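Local structure of uncharacterized protein (Kribbella flavida, 4GB5) at residues E12-F17 against G131-S135; G111-W115 against N146-A150. The protein is of unknown function but has a SnoaL-like domain of the NTF2 clan, whose cone-shaped alpha-beta fold often encloses a ligand pocket or active site. One frame throughout, in Å; residues are numbered along the deposited sequence.

Contact 1 of 2, residues E12-F17 against G131-S135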
loop_
_atom_site.group_PDB
_atom_site.type_symbol
_atom_site.label_atom_id
_atom_site.label_comp_id
_atom_site.label_asym_id
_atom_site.label_seq_id
_atom_site.Cartn_x
_atom_site.Cartn_y
_atom_site.Cartn_z
ATOM N N GLU A 12 13.615 6.710 -8.246
ATOM C CA GLU A 12 14.088 5.474 -8.850
ATOM C C GLU A 12 14.252 4.379 -7.798
ATOM O O GLU A 12 13.932 3.196 -8.059
ATOM C CB GLU A 12 15.371 5.698 -9.660
ATOM C CG GLU A 12 15.135 6.435 -10.986
ATOM C CD GLU A 12 16.404 6.694 -11.761
ATOM O OE1 GLU A 12 17.490 6.321 -11.268
ATOM O OE2 GLU A 12 16.306 7.260 -12.877
ATOM N N ILE A 13 14.703 4.767 -6.606
ATOM C CA ILE A 13 14.872 3.821 -5.493
ATOM C C ILE A 13 13.497 3.338 -5.049
ATOM O O ILE A 13 13.298 2.129 -4.816
ATOM C CB ILE A 13 15.667 4.452 -4.359
ATOM C CG1 ILE A 13 17.115 4.609 -4.781
ATOM C CG2 ILE A 13 15.567 3.632 -3.045
ATOM C CD1 ILE A 13 17.879 5.495 -3.812
ATOM N N ILE A 14 12.528 4.235 -4.916
ATOM C CA ILE A 14 11.176 3.803 -4.548
ATOM C C ILE A 14 10.629 2.870 -5.623
ATOM O O ILE A 14 10.035 1.827 -5.299
ATOM C CB ILE A 14 10.250 4.996 -4.205
ATOM C CG1 ILE A 14 10.740 5.643 -2.933
ATOM C CG2 ILE A 14 8.785 4.550 -4.043
ATOM C CD1 ILE A 14 10.094 6.932 -2.551
ATOM N N GLU A 15 10.803 3.211 -6.880
ATOM C CA GLU A 15 10.290 2.361 -7.964
ATOM C C GLU A 15 10.904 0.990 -7.919
ATOM O O GLU A 15 10.255 0.009 -8.297
ATOM C CB GLU A 15 10.573 3.030 -9.300
ATOM C CG GLU A 15 10.057 2.312 -10.483
ATOM C CD GLU A 15 10.152 3.142 -11.741
ATOM O OE1 GLU A 15 9.287 4.025 -11.983
ATOM O OE2 GLU A 15 11.124 2.908 -12.485
ATOM N N LEU A 16 12.147 0.851 -7.465
ATOM C CA LEU A 16 12.744 -0.481 -7.359
ATOM C C LEU A 16 11.933 -1.414 -6.520
ATOM O O LEU A 16 11.926 -2.635 -6.757
ATOM C CB LEU A 16 14.112 -0.473 -6.693
ATOM C CG LEU A 16 15.297 -0.162 -7.540
ATOM C CD1 LEU A 16 16.523 -0.089 -6.676
ATOM C CD2 LEU A 16 15.471 -1.276 -8.564
ATOM N N PHE A 17 11.242 -0.872 -5.518
ATOM C CA PHE A 17 10.392 -1.707 -4.682
ATOM C C PHE A 17 9.153 -2.196 -5.420
ATOM O O PHE A 17 8.642 -3.269 -5.105
ATOM C CB PHE A 17 10.030 -0.977 -3.379
ATOM C CG PHE A 17 11.159 -0.948 -2.438
ATOM C CD1 PHE A 17 11.252 -1.933 -1.446
ATOM C CD2 PHE A 17 12.169 -0.020 -2.517
ATOM C CE1 PHE A 17 12.294 -1.964 -0.553
ATOM C CE2 PHE A 17 13.235 -0.064 -1.659
ATOM C CZ PHE A 17 13.309 -1.029 -0.647
ATOM N N GLY A 131 21.940 1.790 -13.236
ATOM C CA GLY A 131 20.899 2.332 -12.386
ATOM C C GLY A 131 20.926 1.757 -10.975
ATOM O O GLY A 131 21.755 0.904 -10.634
ATOM N N TRP A 132 20.035 2.255 -10.138
ATOM C CA TRP A 132 19.942 1.784 -8.759
ATOM C C TRP A 132 19.589 0.311 -8.698
ATOM O O TRP A 132 18.734 -0.173 -9.472
ATOM C CB TRP A 132 18.946 2.612 -7.963
ATOM C CG TRP A 132 19.463 3.991 -7.640
ATOM C CD1 TRP A 132 19.252 5.147 -8.364
ATOM C CD2 TRP A 132 20.308 4.363 -6.534
ATOM N NE1 TRP A 132 19.909 6.200 -7.766
ATOM C CE2 TRP A 132 20.550 5.750 -6.635
ATOM C CE3 TRP A 132 20.837 3.661 -5.438
ATOM C CZ2 TRP A 132 21.327 6.445 -5.698
ATOM C CZ3 TRP A 132 21.623 4.349 -4.513
ATOM C CH2 TRP A 132 21.859 5.728 -4.656
ATOM N N ARG A 133 20.188 -0.388 -7.732
ATOM C CA ARG A 133 19.861 -1.785 -7.468
ATOM C C ARG A 133 19.839 -2.045 -5.973
ATOM O O ARG A 133 20.584 -1.421 -5.205
ATOM C CB ARG A 133 20.963 -2.718 -8.067
ATOM C CG ARG A 133 21.090 -2.723 -9.609
ATOM C CD ARG A 133 19.867 -3.306 -10.280
ATOM N NE ARG A 133 20.036 -3.428 -11.729
ATOM C CZ ARG A 133 19.806 -2.460 -12.597
ATOM N NH1 ARG A 133 19.393 -1.275 -12.216
ATOM N NH2 ARG A 133 19.969 -2.710 -13.898
ATOM N N LEU A 134 18.996 -2.976 -5.562
ATOM C CA LEU A 134 18.928 -3.380 -4.170
ATOM C C LEU A 134 20.033 -4.411 -3.893
ATOM O O LEU A 134 20.038 -5.508 -4.472
ATOM C CB LEU A 134 17.553 -3.987 -3.846
ATOM C CG LEU A 134 16.344 -3.061 -3.891
ATOM C CD1 LEU A 134 15.060 -3.795 -3.636
ATOM C CD2 LEU A 134 16.506 -1.945 -2.873
ATOM N N SER A 135 20.956 -4.047 -3.016
ATOM C CA SER A 135 22.135 -4.855 -2.694
ATOM C C SER A 135 21.997 -5.658 -1.411
ATOM O O SER A 135 22.730 -6.609 -1.206
ATOM C CB SER A 135 23.371 -3.958 -2.568
ATOM O OG SER A 135 23.099 -2.912 -1.641
#
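In this SnoaL-like fold the N-terminal helix 6-25 lies across the curved sheet, and here Ile13 and Leu16 of that helix meet Trp132 and Leu134 at the start of strand 131-145. The axes of the two short segments approach to 8.4 Å and cross at -51°. Ile13 reaches over one face of the Trp132 indole: its CD1 stands 3.7 Å from the centroid of the six-membered ring of Trp132, only 6° off the ring normal, a CH-pi contact almost directly above the ring centre. CG1 of Ile13 lies 3.7 Å from CD2 of Trp132, where the two rings fuse. What aims the chain this way is CG1 standing anti to the carbonyl carbon (chi1 -71°), with CD1 extended beyond it. In one of its two modelled conformers Glu12 brings OE1 near the indole edge at Trp132 CD1, a placing that is doubtful. Trp132 NE1 is hydrogen-bonded to Asp9, one helical turn before Ile13. Leu16 sets both methyls against the strand backbone, CD2 lying 3.6 Å from the Trp132 carbonyl O and CD1 also 4.1 Å from CG of Leu134. That same Trp132 carbonyl receives NH1 of Arg133 at 3.0 Å, a nearly straight bond arriving from above the carbonyl plane. Next along, Leu134 CD2 touches CE2 of Phe17 at 4.0 Å. No hydrogen bond links the two segments directly, so helix and strand are held here chiefly by apolar contact, while the nearby Asp9 bond satisfies the N-H of the buried indole and should limit its rotation.

Contact 2 of 2, residues G111-W115 against N146-A150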
loop_
_atom_site.group_PDB
_atom_site.type_symbol
_atom_site.label_atom_id
_atom_site.label_comp_id
_atom_site.label_asym_id
_atom_site.label_seq_id
_atom_site.Cartn_x
_atom_site.Cartn_y
_atom_site.Cartn_z
ATOM N N GLY A 111 -8.592 -26.385 5.186
ATOM C CA GLY A 111 -8.047 -25.503 6.193
ATOM C C GLY A 111 -7.679 -24.142 5.640
ATOM O O GLY A 111 -8.059 -23.772 4.528
ATOM N N PRO A 112 -6.943 -23.364 6.437
ATOM C CA PRO A 112 -6.520 -22.043 5.975
ATOM C C PRO A 112 -5.647 -22.169 4.751
ATOM O O PRO A 112 -4.939 -23.154 4.586
ATOM C CB PRO A 112 -5.745 -21.489 7.168
ATOM C CG PRO A 112 -5.296 -22.658 7.919
ATOM C CD PRO A 112 -6.327 -23.727 7.725
ATOM N N ASP A 113 -5.682 -21.159 3.893
ATOM C CA ASP A 113 -4.891 -21.232 2.691
ATOM C C ASP A 113 -4.009 -20.033 2.459
ATOM O O ASP A 113 -3.313 -19.992 1.471
ATOM C CB ASP A 113 -5.753 -21.489 1.469
ATOM C CG ASP A 113 -6.622 -20.324 1.086
ATOM O OD1 ASP A 113 -6.654 -19.333 1.820
ATOM O OD2 ASP A 113 -7.295 -20.467 0.030
ATOM N N ARG A 114 -3.981 -19.088 3.381
ATOM C CA ARG A 114 -3.218 -17.868 3.127
ATOM C C ARG A 114 -2.219 -17.601 4.232
ATOM O O ARG A 114 -2.588 -17.440 5.408
ATOM C CB ARG A 114 -4.124 -16.648 2.948
ATOM C CG ARG A 114 -3.432 -15.373 2.471
ATOM C CD ARG A 114 -2.908 -14.598 3.622
ATOM N NE ARG A 114 -3.925 -13.830 4.332
ATOM C CZ ARG A 114 -4.263 -13.943 5.615
ATOM N NH1 ARG A 114 -3.819 -14.932 6.389
ATOM N NH2 ARG A 114 -5.169 -13.105 6.126
ATOM N N TRP A 115 -0.942 -17.589 3.860
ATOM C CA TRP A 115 0.147 -17.253 4.756
ATOM C C TRP A 115 0.384 -15.752 4.616
ATOM O O TRP A 115 0.713 -15.250 3.547
ATOM C CB TRP A 115 1.429 -18.022 4.354
ATOM C CG TRP A 115 2.652 -17.627 5.101
ATOM C CD1 TRP A 115 2.766 -17.253 6.446
ATOM C CD2 TRP A 115 3.985 -17.580 4.571
ATOM N NE1 TRP A 115 4.093 -16.983 6.738
ATOM C CE2 TRP A 115 4.837 -17.158 5.596
ATOM C CE3 TRP A 115 4.526 -17.821 3.309
ATOM C CZ2 TRP A 115 6.203 -17.008 5.399
ATOM C CZ3 TRP A 115 5.859 -17.650 3.122
ATOM C CH2 TRP A 115 6.699 -17.279 4.170
ATOM N N ASN A 146 -0.794 -18.075 9.839
ATOM C CA ASN A 146 -0.680 -19.347 9.140
ATOM C C ASN A 146 0.741 -19.647 8.651
ATOM O O ASN A 146 0.918 -20.217 7.591
ATOM C CB ASN A 146 -1.703 -19.474 8.008
ATOM C CG ASN A 146 -3.124 -19.262 8.491
ATOM O OD1 ASN A 146 -3.506 -19.781 9.551
ATOM N ND2 ASN A 146 -3.904 -18.474 7.767
ATOM N N ALA A 147 1.736 -19.349 9.480
ATOM C CA ALA A 147 3.128 -19.596 9.098
ATOM C C ALA A 147 3.395 -21.074 8.844
ATOM O O ALA A 147 4.308 -21.444 8.083
ATOM C CB ALA A 147 4.050 -19.067 10.150
ATOM N N HIS A 148 2.599 -21.945 9.458
ATOM C CA HIS A 148 2.772 -23.384 9.236
ATOM C C HIS A 148 2.570 -23.756 7.762
ATOM O O HIS A 148 3.066 -24.786 7.309
ATOM C CB HIS A 148 1.813 -24.197 10.106
ATOM C CG HIS A 148 0.385 -24.134 9.649
ATOM N ND1 HIS A 148 -0.428 -23.050 9.897
ATOM C CD2 HIS A 148 -0.372 -25.018 8.953
ATOM C CE1 HIS A 148 -1.625 -23.267 9.380
ATOM N NE2 HIS A 148 -1.619 -24.457 8.804
ATOM N N LEU A 149 1.839 -22.937 7.008
ATOM C CA LEU A 149 1.641 -23.210 5.581
ATOM C C LEU A 149 2.921 -23.013 4.754
ATOM O O LEU A 149 3.071 -23.596 3.679
ATOM C CB LEU A 149 0.537 -22.298 5.020
ATOM C CG LEU A 149 -0.865 -22.475 5.606
ATOM C CD1 LEU A 149 -1.909 -21.539 4.943
ATOM C CD2 LEU A 149 -1.281 -23.898 5.438
ATOM N N ALA A 150 3.814 -22.155 5.222
ATOM C CA ALA A 150 5.093 -21.960 4.545
ATOM C C ALA A 150 5.915 -23.242 4.604
ATOM O O ALA A 150 6.793 -23.458 3.779
ATOM C CB ALA A 150 5.847 -20.809 5.162
#
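Trp115 and Ala150 form the apolar centre, the alanine CB sitting over one face of the indole, 3.5 Å from the centroid of the six-membered ring of Trp115 and 2° off its normal. Ala147 meets the pyrrole part of the same indole, its CA 3.6 Å from Trp115 CD1. A chi1 of 173° swings the Trp115 ring away from the backbone N and out over the turn leading into helix 148-151. Were Trp115 replaced by an alanine, Ala150 CB would probably lose its aromatic face and Gln144 the indole N-H it accepts. Leu149 sets CD1 against the 112-115 backbone, 3.5 Å from Pro112 O. Farther out, Pro112 CB packs on the amide of Asn146, 3.6 Å from ND2, and Pro112 CG meets the His148 ring at its edge. The polar link is Asn146 ND2 to Arg114 O, 2.9 Å long and nearly straight (169°), with the oxygen in the amide plane. The Arg114 guanidinium pairs with Glu145 and lies beside a bound phosphate, probably from the crystallisation liquor. This is a C-terminal helical turn folded back on the neighbouring strand of an antiparallel hairpin, packing on the end of the strand pair 114-128 and 131-145.

How the contacts relate
From the N terminus, helix 6-25 supplies the first half of contact 1. The chain then runs through three further helices and the short strands, then strands 74-87 and 90-102 and helix 105-108, before 111-115 opens contact 2 at the start of strand 114-128. That strand leads to 131-135, which closes contact 1 over 113 intervening residues. Strand 131-145 then carries the chain back to 146-150, closing contact 2 over just 30. The two loops therefore cross rather than nest. With centres 30 Å apart on opposite sides of the chain's centre, the contacts mark distant ends of the neighbouring strands 114-128 and 131-145, one tying on the N-terminal helix, the other the C-terminal turn.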